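PDB 5YLN: alcohol dehydrogenase, zinc-containing from Streptococcus pneumoniae serotype 2, which probably catalyses the NAD+-dependent oxidation of alcohols, as a zinc-binding member of the medium-chain type of alcohol dehydrogenase. Local coordinates for residues M5-Y10 / V19-P24; Q124-R129 / N351-A356; F324-I329 / V347-D352. All coordinates share one frame; numbering follows the deposited sequence.

From the N terminus, contact 1 comes first and closes the short turn of the beta hairpin made by strands 4-12 and 15-22. Contact 2 then joins 124-129, in the GroES-like part, to the C-terminal tail, 351-356. The long span between them includes the parallel sheet of the Rossmann-type part. Contact 3 opens late in that span and ends on the same tail: 324-329 pairs with 347-352 across a helical crossover, and contacts 2 and 3 share Asn-351 and Asp-352. The carboxylate of Glu-126 in contact 2 accepts the backbone N of Lys-6 in contact 1, while Tyr-8 packs on Ile-329 of contact 3. Hairpin, tail and late strand pair thus converge on residues 124-127.

Contact 1. Residues M5-Y10 / V19-P24; sequences MKAYTY and VDVDKP
Two hydrogen-bonded backbone pairs join the strands of this beta hairpin, which is twisted enough that the short segment axes stand at 113°. Met-5 N donates to Val-21 O at 2.8 Å, and Val-21 N returns the bond to Met-5 O. Ala-7 and Val-19 repeat the exchange, with Ala-7 N to Val-19 O bent to 139° at the hydrogen. Between them Lys-6 and Asp-20 form a non-hydrogen-bonded pair, where Asp-20 CA approaches Met-5 O at 3.3 Å in a CA-H...O contact.

The charged interaction belongs to this middle pair, whose opposite charges suit the more exposed face. Both side chains lie side by side; bends at chi2 and chi3 fold the lysine so that Lys-6 NZ makes a salt bridge with Asp-20 OD1 at 3.1 Å, from above the carboxylate plane.

Apolar groups occupy the face of Met-5, Ala-7, Val-19 and Val-21. Val-21 CG2 touches Met-5 CE at 3.7 Å and also the small Ala-7 CB. Unbranched, flexible Met-5 takes the crowded position for CG (chi1 70°) and then runs extended, bringing SD to Pro-24 CD at 3.7 Å. Thr-9 CG2 meets Val-19 CG2 at 3.6 Å, while its OG1 bonds to Ser-17 O within the hairpin.

Strand 4-12 lies between its hairpin partner and residues 124-126, Met-5 and Pro-24 rest on Tyr-127 of strand 127-129, and Tyr-8 packs against helix 329-337.

Contact 2. Residues Q124-R129 / N351-A356; sequences QAEYLR and NDISEA
The C-terminal tail docks on the start of strand 127-129 through one compact cluster of Glu-126, Asn-351, Ile-353 and Ser-354. Glu-126 reaches out with CG anti to the carbonyl carbon (chi1 -70°) and an extended chain, and OE1 receives the hydroxyl of Ser-354 OG at 2.8 Å on its anti lone pair. Ile-353 covers the same carboxylate: CG2 lies over its flat face, 3.5 Å from Glu-126 CD and about equally far from both oxygens. The branched aliphatic side chain thus covers one face of the acid, while the small serine fits between Glu-126 and Asn-351, its OG only 3.2 Å from Glu-126 CB.

Asn-351 sets the tail's shape. With CG anti to the backbone N (chi1 -178°), Asn-351 OD1 turns toward the following chain and accepts Ile-353 N at 2.9 Å, making an Asx turn, and Ser-354 N at 3.0 Å from above the carbonyl plane. Asn-351 ND2 donates to Ser-354 OG at 2.7 Å, near the amide plane, and also to Ile-36 O of strand 33-39.

The outer side is much looser. Tyr-127 OH comes no closer than 3.6 Å to Glu-355 O. The tyrosine ring also makes a cation-pi contact with Lys-23. Beyond Ser-354 the tail runs into solvent, and Glu-355 is exposed and poorly ordered.

Asparagine suits position 351 because it accepts and donates at once, whereas serine relays: its OG takes the amide hydrogen and gives its own to Glu-126. Glu-126 OE2, bound by the backbone N of Lys-6 in strand 4-12, completes a pair of acceptor sites, a pattern consistent with an ionised carboxylate in this buried place.

Contact 3. Residues F324-I329 / V347-D352; sequences FKLSEI and VIIEND
Ile-349 stands at the apolar centre, its two branches serving different neighbours. Ile-349 CG2 presses on Leu-326 CA at 3.5 Å, and the other branch ends in CD1, which meets Ile-329 CD1 at 3.9 Å, the side chains crossing at about a right angle. On the same face Phe-324 presents its ring edge to Val-347, with CE1 and CB 3.9 Å apart and CB in the ring plane. Ala-332 of helix 329-337 touches both Phe-324 and Ile-349, so this helix covers the pair of strands. Strand, helices and returning parallel strand form a beta-alpha-beta crossover.

Around this core the main chains are bonded in parallel fashion. Phe-324 N donates to Ile-348 O at 2.8 Å, and Phe-324 O accepts Glu-350 N. Leu-326 N still reaches Glu-350 O, but from above the carbonyl plane, where the chain turns into its 3-10 segment.

The polar edge centres on Asp-352, with CG in the crowded position (chi1 62°). Asp-352 OD2 accepts Ser-327 OG at 2.8 Å on its syn lone pair; Asp-352 OD1 takes a weak bond from Ser-327 N. Lys-325 crosses the carboxylate with its methylenes, CD lying 3.2 Å from Asp-352 OD2, while Lys-325 NZ, 5.0 Å from that oxygen, is too far for a salt bridge.

Aspartate therefore holds the turn ahead of helix 329-337 by accepting from serine, and the lysine charge may help keep it ionised.

Contact 1. Residues M5-Y10 / V19-P24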
loop_
_atom_site.group_PDB
_atom_site.type_symbol
_atom_site.label_atom_id
_atom_site.label_comp_id
_atom_site.label_asym_id
_atom_site.label_seq_id
_atom_site.Cartn_x
_atom_site.Cartn_y
_atom_site.Cartn_z
ATOM N N MET A 5 -43.572 12.537 3.813
ATOM C CA MET A 5 -43.152 11.772 2.648
ATOM C C MET A 5 -42.994 10.306 3.038
ATOM O O MET A 5 -42.960 9.957 4.220
ATOM C CB MET A 5 -41.829 12.302 2.069
ATOM C CG MET A 5 -40.626 12.044 2.952
ATOM S SD MET A 5 -39.046 12.637 2.238
ATOM C CE MET A 5 -37.950 11.907 3.450
ATOM N N LYS A 6 -42.901 9.451 2.025
ATOM C CA LYS A 6 -42.555 8.047 2.221
ATOM C C LYS A 6 -41.046 7.885 2.198
ATOM O O LYS A 6 -40.342 8.596 1.467
ATOM C CB LYS A 6 -43.152 7.148 1.135
ATOM C CG LYS A 6 -44.689 7.180 0.980
ATOM C CD LYS A 6 -45.404 6.905 2.261
ATOM C CE LYS A 6 -45.534 5.421 2.543
ATOM N NZ LYS A 6 -46.600 5.168 3.546
ATOM N N ALA A 7 -40.563 6.909 2.970
ATOM C CA ALA A 7 -39.141 6.627 3.134
ATOM C C ALA A 7 -38.940 5.194 3.628
ATOM O O ALA A 7 -39.812 4.625 4.286
ATOM C CB ALA A 7 -38.504 7.616 4.107
ATOM N N TYR A 8 -37.781 4.616 3.296
ATOM C CA TYR A 8 -37.375 3.292 3.772
ATOM C C TYR A 8 -36.361 3.465 4.899
ATOM O O TYR A 8 -35.216 3.872 4.663
ATOM C CB TYR A 8 -36.795 2.441 2.640
ATOM C CG TYR A 8 -36.887 0.950 2.912
ATOM C CD1 TYR A 8 -38.106 0.364 3.252
ATOM C CD2 TYR A 8 -35.759 0.128 2.835
ATOM C CE1 TYR A 8 -38.202 -1.009 3.517
ATOM C CE2 TYR A 8 -35.838 -1.246 3.080
ATOM C CZ TYR A 8 -37.060 -1.809 3.423
ATOM O OH TYR A 8 -37.140 -3.162 3.672
ATOM N N THR A 9 -36.776 3.131 6.116
ATOM C CA THR A 9 -36.025 3.412 7.330
ATOM C C THR A 9 -35.471 2.123 7.925
ATOM O O THR A 9 -36.159 1.101 7.961
ATOM C CB THR A 9 -36.915 4.097 8.380
ATOM O OG1 THR A 9 -37.997 3.219 8.717
ATOM C CG2 THR A 9 -37.476 5.428 7.871
ATOM N N TYR A 10 -34.234 2.189 8.405
ATOM C CA TYR A 10 -33.691 1.167 9.286
ATOM C C TYR A 10 -34.335 1.281 10.667
ATOM O O TYR A 10 -34.476 2.383 11.208
ATOM C CB TYR A 10 -32.174 1.329 9.390
ATOM C CG TYR A 10 -31.509 0.372 10.357
ATOM C CD1 TYR A 10 -31.621 -1.002 10.188
ATOM C CD2 TYR A 10 -30.742 0.839 11.413
ATOM C CE1 TYR A 10 -31.006 -1.888 11.054
ATOM C CE2 TYR A 10 -30.118 -0.044 12.294
ATOM C CZ TYR A 10 -30.264 -1.408 12.113
ATOM O OH TYR A 10 -29.661 -2.316 12.976
ATOM N N VAL A 19 -42.241 3.725 5.553
ATOM C CA VAL A 19 -43.067 4.456 6.514
ATOM C C VAL A 19 -43.180 5.925 6.107
ATOM O O VAL A 19 -42.457 6.413 5.236
ATOM C CB VAL A 19 -42.502 4.348 7.948
ATOM C CG1 VAL A 19 -42.545 2.909 8.428
ATOM C CG2 VAL A 19 -41.069 4.882 7.984
ATOM N N ASP A 20 -44.105 6.633 6.763
ATOM C CA ASP A 20 -44.212 8.085 6.643
ATOM C C ASP A 20 -43.253 8.776 7.605
ATOM O O ASP A 20 -43.243 8.474 8.803
ATOM C CB ASP A 20 -45.624 8.578 6.959
ATOM C CG ASP A 20 -46.679 7.892 6.142
ATOM O OD1 ASP A 20 -46.628 8.002 4.898
ATOM O OD2 ASP A 20 -47.557 7.239 6.755
ATOM N N VAL A 21 -42.487 9.744 7.082
ATOM C CA VAL A 21 -41.623 10.611 7.871
ATOM C C VAL A 21 -41.853 12.057 7.434
ATOM O O VAL A 21 -42.517 12.330 6.433
ATOM C CB VAL A 21 -40.130 10.231 7.730
ATOM C CG1 VAL A 21 -39.905 8.807 8.240
ATOM C CG2 VAL A 21 -39.695 10.352 6.283
ATOM N N ASP A 22 -41.287 12.988 8.208
ATOM C CA ASP A 22 -41.275 14.396 7.820
ATOM C C ASP A 22 -40.502 14.599 6.524
ATOM O O ASP A 22 -39.479 13.959 6.283
ATOM C CB ASP A 22 -40.621 15.266 8.906
ATOM C CG ASP A 22 -41.174 15.004 10.285
ATOM O OD1 ASP A 22 -40.751 13.995 10.892
ATOM O OD2 ASP A 22 -42.013 15.804 10.764
ATOM N N LYS A 23 -40.994 15.503 5.700
ATOM C CA LYS A 23 -40.236 15.955 4.535
ATOM C C LYS A 23 -39.065 16.804 5.031
ATOM O O LYS A 23 -39.246 17.607 5.950
ATOM C CB LYS A 23 -41.173 16.745 3.601
ATOM C CG LYS A 23 -40.484 17.363 2.389
ATOM C CD LYS A 23 -41.445 18.035 1.417
ATOM C CE LYS A 23 -40.647 18.711 0.284
ATOM N NZ LYS A 23 -41.487 19.170 -0.865
ATOM N N PRO A 24 -37.844 16.621 4.516
ATOM C CA PRO A 24 -36.723 17.418 5.024
ATOM C C PRO A 24 -36.859 18.875 4.605
ATOM O O PRO A 24 -37.554 19.219 3.644
ATOM C CB PRO A 24 -35.487 16.759 4.403
ATOM C CG PRO A 24 -35.976 16.126 3.170
ATOM C CD PRO A 24 -37.408 15.711 3.443
#

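Contact 2. Residues Q124-R129 / N351-A356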
loop_
_atom_site.group_PDB
_atom_site.type_symbol
_atom_site.label_atom_id
_atom_site.label_comp_id
_atom_site.label_asym_id
_atom_site.label_seq_id
_atom_site.Cartn_x
_atom_site.Cartn_y
_atom_site.Cartn_z
ATOM N N GLN A 124 -33.347 6.660 -0.201
ATOM C CA GLN A 124 -34.516 5.809 -0.446
ATOM C C GLN A 124 -35.750 6.440 0.193
ATOM O O GLN A 124 -36.299 5.959 1.193
ATOM C CB GLN A 124 -34.273 4.397 0.069
ATOM C CG GLN A 124 -33.349 3.654 -0.865
ATOM C CD GLN A 124 -32.662 2.470 -0.237
ATOM O OE1 GLN A 124 -33.079 1.998 0.800
ATOM N NE2 GLN A 124 -31.598 1.986 -0.869
ATOM N N ALA A 125 -36.159 7.555 -0.421
ATOM C CA ALA A 125 -37.254 8.401 0.029
ATOM C C ALA A 125 -37.621 9.331 -1.117
ATOM O O ALA A 125 -36.943 9.371 -2.148
ATOM C CB ALA A 125 -36.865 9.210 1.266
ATOM N N GLU A 126 -38.675 10.127 -0.896
ATOM C CA GLU A 126 -39.143 11.041 -1.935
ATOM C C GLU A 126 -38.242 12.264 -2.070
ATOM O O GLU A 126 -37.979 12.723 -3.189
ATOM C CB GLU A 126 -40.566 11.508 -1.646
ATOM C CG GLU A 126 -41.643 10.455 -1.801
ATOM C CD GLU A 126 -43.031 11.007 -1.441
ATOM O OE1 GLU A 126 -43.490 11.934 -2.139
ATOM O OE2 GLU A 126 -43.638 10.537 -0.449
ATOM N N TYR A 127 -37.818 12.836 -0.943
ATOM C CA TYR A 127 -36.999 14.037 -0.919
ATOM C C TYR A 127 -35.791 13.789 -0.034
ATOM O O TYR A 127 -35.823 12.961 0.883
ATOM C CB TYR A 127 -37.778 15.271 -0.416
ATOM C CG TYR A 127 -39.002 15.617 -1.245
ATOM C CD1 TYR A 127 -40.256 15.058 -0.960
ATOM C CD2 TYR A 127 -38.911 16.495 -2.313
ATOM C CE1 TYR A 127 -41.373 15.382 -1.730
ATOM C CE2 TYR A 127 -40.028 16.824 -3.089
ATOM C CZ TYR A 127 -41.243 16.267 -2.799
ATOM O OH TYR A 127 -42.310 16.613 -3.596
ATOM N N LEU A 128 -34.730 14.543 -0.304
ATOM C CA LEU A 128 -33.445 14.373 0.353
ATOM C C LEU A 128 -32.877 15.739 0.711
ATOM O O LEU A 128 -32.789 16.617 -0.149
ATOM C CB LEU A 128 -32.481 13.613 -0.566
ATOM C CG LEU A 128 -31.003 13.569 -0.171
ATOM C CD1 LEU A 128 -30.815 12.649 1.032
ATOM C CD2 LEU A 128 -30.161 13.114 -1.356
ATOM N N ARG A 129 -32.479 15.919 1.966
ATOM C CA ARG A 129 -31.647 17.059 2.312
ATOM C C ARG A 129 -30.211 16.748 1.912
ATOM O O ARG A 129 -29.654 15.716 2.311
ATOM C CB ARG A 129 -31.725 17.386 3.802
ATOM C CG ARG A 129 -30.558 18.265 4.228
ATOM C CD ARG A 129 -30.627 18.721 5.663
ATOM N NE ARG A 129 -29.467 19.570 5.936
ATOM C CZ ARG A 129 -28.388 19.175 6.603
ATOM N NH1 ARG A 129 -28.324 17.938 7.097
ATOM N NH2 ARG A 129 -27.366 20.012 6.768
ATOM N N ASN A 351 -39.124 6.911 -8.415
ATOM C CA ASN A 351 -40.061 7.603 -7.528
ATOM C C ASN A 351 -41.397 7.771 -8.253
ATOM O O ASN A 351 -41.598 8.716 -9.023
ATOM C CB ASN A 351 -39.494 8.948 -7.085
ATOM C CG ASN A 351 -40.414 9.691 -6.117
ATOM O OD1 ASN A 351 -41.559 9.275 -5.871
ATOM N ND2 ASN A 351 -39.926 10.790 -5.574
ATOM N N ASP A 352 -42.324 6.857 -7.985
ATOM C CA ASP A 352 -43.665 6.896 -8.545
ATOM C C ASP A 352 -44.644 7.633 -7.643
ATOM O O ASP A 352 -45.844 7.616 -7.918
ATOM C CB ASP A 352 -44.181 5.470 -8.796
ATOM C CG ASP A 352 -44.298 4.648 -7.503
ATOM O OD1 ASP A 352 -43.470 4.877 -6.590
ATOM O OD2 ASP A 352 -45.203 3.774 -7.398
ATOM N N ILE A 353 -44.168 8.270 -6.576
ATOM C CA ILE A 353 -45.038 8.859 -5.563
ATOM C C ILE A 353 -45.094 10.374 -5.683
ATOM O O ILE A 353 -46.175 10.958 -5.618
ATOM C CB ILE A 353 -44.588 8.428 -4.144
ATOM C CG1 ILE A 353 -44.654 6.902 -3.991
ATOM C CG2 ILE A 353 -45.461 9.108 -3.068
ATOM C CD1 ILE A 353 -44.100 6.363 -2.675
ATOM N N SER A 354 -43.950 11.021 -5.879
ATOM C CA SER A 354 -43.881 12.469 -5.778
ATOM C C SER A 354 -44.455 13.152 -7.020
ATOM O O SER A 354 -44.339 12.653 -8.143
ATOM C CB SER A 354 -42.436 12.917 -5.570
ATOM O OG SER A 354 -41.851 12.338 -4.408
ATOM N N GLU A 355 -45.079 14.308 -6.801
ATOM C CA GLU A 355 -45.441 15.238 -7.859
ATOM C C GLU A 355 -44.456 16.404 -7.891
ATOM O O GLU A 355 -43.871 16.770 -6.867
ATOM C CB GLU A 355 -46.858 15.771 -7.660
ATOM C CG GLU A 355 -47.878 15.194 -8.622
ATOM C CD GLU A 355 -49.293 15.574 -8.238
ATOM O OE1 GLU A 355 -49.556 15.721 -7.021
ATOM O OE2 GLU A 355 -50.138 15.731 -9.147
ATOM N N ALA A 356 -44.285 16.990 -9.075
ATOM C CA ALA A 356 -43.355 18.111 -9.268
ATOM C C ALA A 356 -43.668 19.312 -8.372
ATOM O O ALA A 356 -44.835 19.640 -8.131
ATOM C CB ALA A 356 -43.352 18.542 -10.720
#

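Contact 3. Residues F324-I329 / V347-D352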
loop_
_atom_site.group_PDB
_atom_site.type_symbol
_atom_site.label_atom_id
_atom_site.label_comp_id
_atom_site.label_asym_id
_atom_site.label_seq_id
_atom_site.Cartn_x
_atom_site.Cartn_y
_atom_site.Cartn_z
ATOM N N PHE A 324 -37.945 -1.206 -10.241
ATOM C CA PHE A 324 -39.038 -1.178 -9.276
ATOM C C PHE A 324 -39.495 0.256 -9.050
ATOM O O PHE A 324 -38.763 1.225 -9.289
ATOM C CB PHE A 324 -38.664 -1.787 -7.904
ATOM C CG PHE A 324 -38.162 -3.205 -7.971
ATOM C CD1 PHE A 324 -36.814 -3.462 -8.189
ATOM C CD2 PHE A 324 -39.032 -4.286 -7.797
ATOM C CE1 PHE A 324 -36.339 -4.762 -8.245
ATOM C CE2 PHE A 324 -38.560 -5.603 -7.851
ATOM C CZ PHE A 324 -37.199 -5.828 -8.083
ATOM N N LYS A 325 -40.718 0.365 -8.552
ATOM C CA LYS A 325 -41.288 1.605 -8.065
ATOM C C LYS A 325 -40.873 1.797 -6.616
ATOM O O LYS A 325 -40.682 0.829 -5.875
ATOM C CB LYS A 325 -42.821 1.579 -8.183
ATOM C CG LYS A 325 -43.358 1.568 -9.625
ATOM C CD LYS A 325 -44.896 1.532 -9.679
ATOM C CE LYS A 325 -45.382 1.446 -11.138
ATOM N NZ LYS A 325 -46.866 1.201 -11.297
ATOM N N LEU A 326 -40.736 3.065 -6.216
ATOM C CA LEU A 326 -40.381 3.374 -4.831
ATOM C C LEU A 326 -41.368 2.740 -3.851
ATOM O O LEU A 326 -40.962 2.177 -2.827
ATOM C CB LEU A 326 -40.292 4.898 -4.638
ATOM C CG LEU A 326 -40.021 5.510 -3.254
ATOM C CD1 LEU A 326 -38.859 4.818 -2.530
ATOM C CD2 LEU A 326 -39.747 7.017 -3.383
ATOM N N SER A 327 -42.665 2.786 -4.162
ATOM C CA SER A 327 -43.654 2.188 -3.272
ATOM C C SER A 327 -43.502 0.678 -3.185
ATOM O O SER A 327 -44.073 0.057 -2.284
ATOM C CB SER A 327 -45.061 2.530 -3.741
ATOM O OG SER A 327 -45.196 2.186 -5.101
ATOM N N GLU A 328 -42.754 0.072 -4.105
ATOM C CA GLU A 328 -42.472 -1.353 -4.043
ATOM C C GLU A 328 -41.026 -1.613 -3.619
ATOM O O GLU A 328 -40.442 -2.633 -3.987
ATOM C CB GLU A 328 -42.778 -2.018 -5.386
ATOM C CG GLU A 328 -44.228 -1.834 -5.889
ATOM C CD GLU A 328 -45.273 -2.670 -5.118
ATOM O OE1 GLU A 328 -44.896 -3.381 -4.161
ATOM O OE2 GLU A 328 -46.480 -2.619 -5.472
ATOM N N ILE A 329 -40.442 -0.699 -2.836
ATOM C CA ILE A 329 -39.046 -0.843 -2.440
ATOM C C ILE A 329 -38.812 -2.124 -1.636
ATOM O O ILE A 329 -37.743 -2.735 -1.748
ATOM C CB ILE A 329 -38.584 0.408 -1.670
ATOM C CG1 ILE A 329 -37.096 0.315 -1.382
ATOM C CG2 ILE A 329 -39.392 0.561 -0.380
ATOM C CD1 ILE A 329 -36.367 1.645 -1.392
ATOM N N VAL A 347 -30.366 -2.973 -8.955
ATOM C CA VAL A 347 -31.750 -2.633 -9.247
ATOM C C VAL A 347 -31.858 -1.123 -9.359
ATOM O O VAL A 347 -31.063 -0.372 -8.788
ATOM C CB VAL A 347 -32.740 -3.177 -8.183
ATOM C CG1 VAL A 347 -32.395 -4.606 -7.800
ATOM C CG2 VAL A 347 -32.796 -2.269 -6.953
ATOM N N ILE A 348 -32.858 -0.667 -10.106
ATOM C CA ILE A 348 -33.177 0.753 -10.154
ATOM C C ILE A 348 -34.583 0.946 -9.600
ATOM O O ILE A 348 -35.499 0.166 -9.891
ATOM C CB ILE A 348 -33.021 1.342 -11.576
ATOM C CG1 ILE A 348 -33.037 2.861 -11.537
ATOM C CG2 ILE A 348 -34.115 0.907 -12.458
ATOM C CD1 ILE A 348 -31.672 3.460 -11.577
ATOM N N ILE A 349 -34.735 1.962 -8.756
ATOM C CA ILE A 349 -35.982 2.250 -8.064
ATOM C C ILE A 349 -36.416 3.654 -8.457
ATOM O O ILE A 349 -35.673 4.613 -8.231
ATOM C CB ILE A 349 -35.823 2.128 -6.541
ATOM C CG1 ILE A 349 -35.346 0.719 -6.163
ATOM C CG2 ILE A 349 -37.152 2.433 -5.858
ATOM C CD1 ILE A 349 -34.669 0.655 -4.814
ATOM N N GLU A 350 -37.619 3.776 -9.023
ATOM C CA GLU A 350 -38.117 5.033 -9.571
ATOM C C GLU A 350 -39.208 5.610 -8.680
ATOM O O GLU A 350 -40.121 4.891 -8.271
ATOM C CB GLU A 350 -38.662 4.840 -10.988
ATOM C CG GLU A 350 -38.911 6.155 -11.693
ATOM C CD GLU A 350 -39.429 5.971 -13.098
ATOM O OE1 GLU A 350 -39.673 4.815 -13.508
ATOM O OE2 GLU A 350 -39.591 6.993 -13.792
ATOM N N ASN A 351 -39.124 6.911 -8.415
ATOM C CA ASN A 351 -40.061 7.603 -7.528
ATOM C C ASN A 351 -41.397 7.771 -8.253
ATOM O O ASN A 351 -41.598 8.716 -9.023
ATOM C CB ASN A 351 -39.494 8.948 -7.085
ATOM C CG ASN A 351 -40.414 9.691 -6.117
ATOM O OD1 ASN A 351 -41.559 9.275 -5.871
ATOM N ND2 ASN A 351 -39.926 10.790 -5.574
ATOM N N ASP A 352 -42.324 6.857 -7.985
ATOM C CA ASP A 352 -43.665 6.896 -8.545
ATOM C C ASP A 352 -44.644 7.633 -7.643
ATOM O O ASP A 352 -45.844 7.616 -7.918
ATOM C CB ASP A 352 -44.181 5.470 -8.796
ATOM C CG ASP A 352 -44.298 4.648 -7.503
ATOM O OD1 ASP A 352 -43.470 4.877 -6.590
ATOM O OD2 ASP A 352 -45.203 3.774 -7.398
#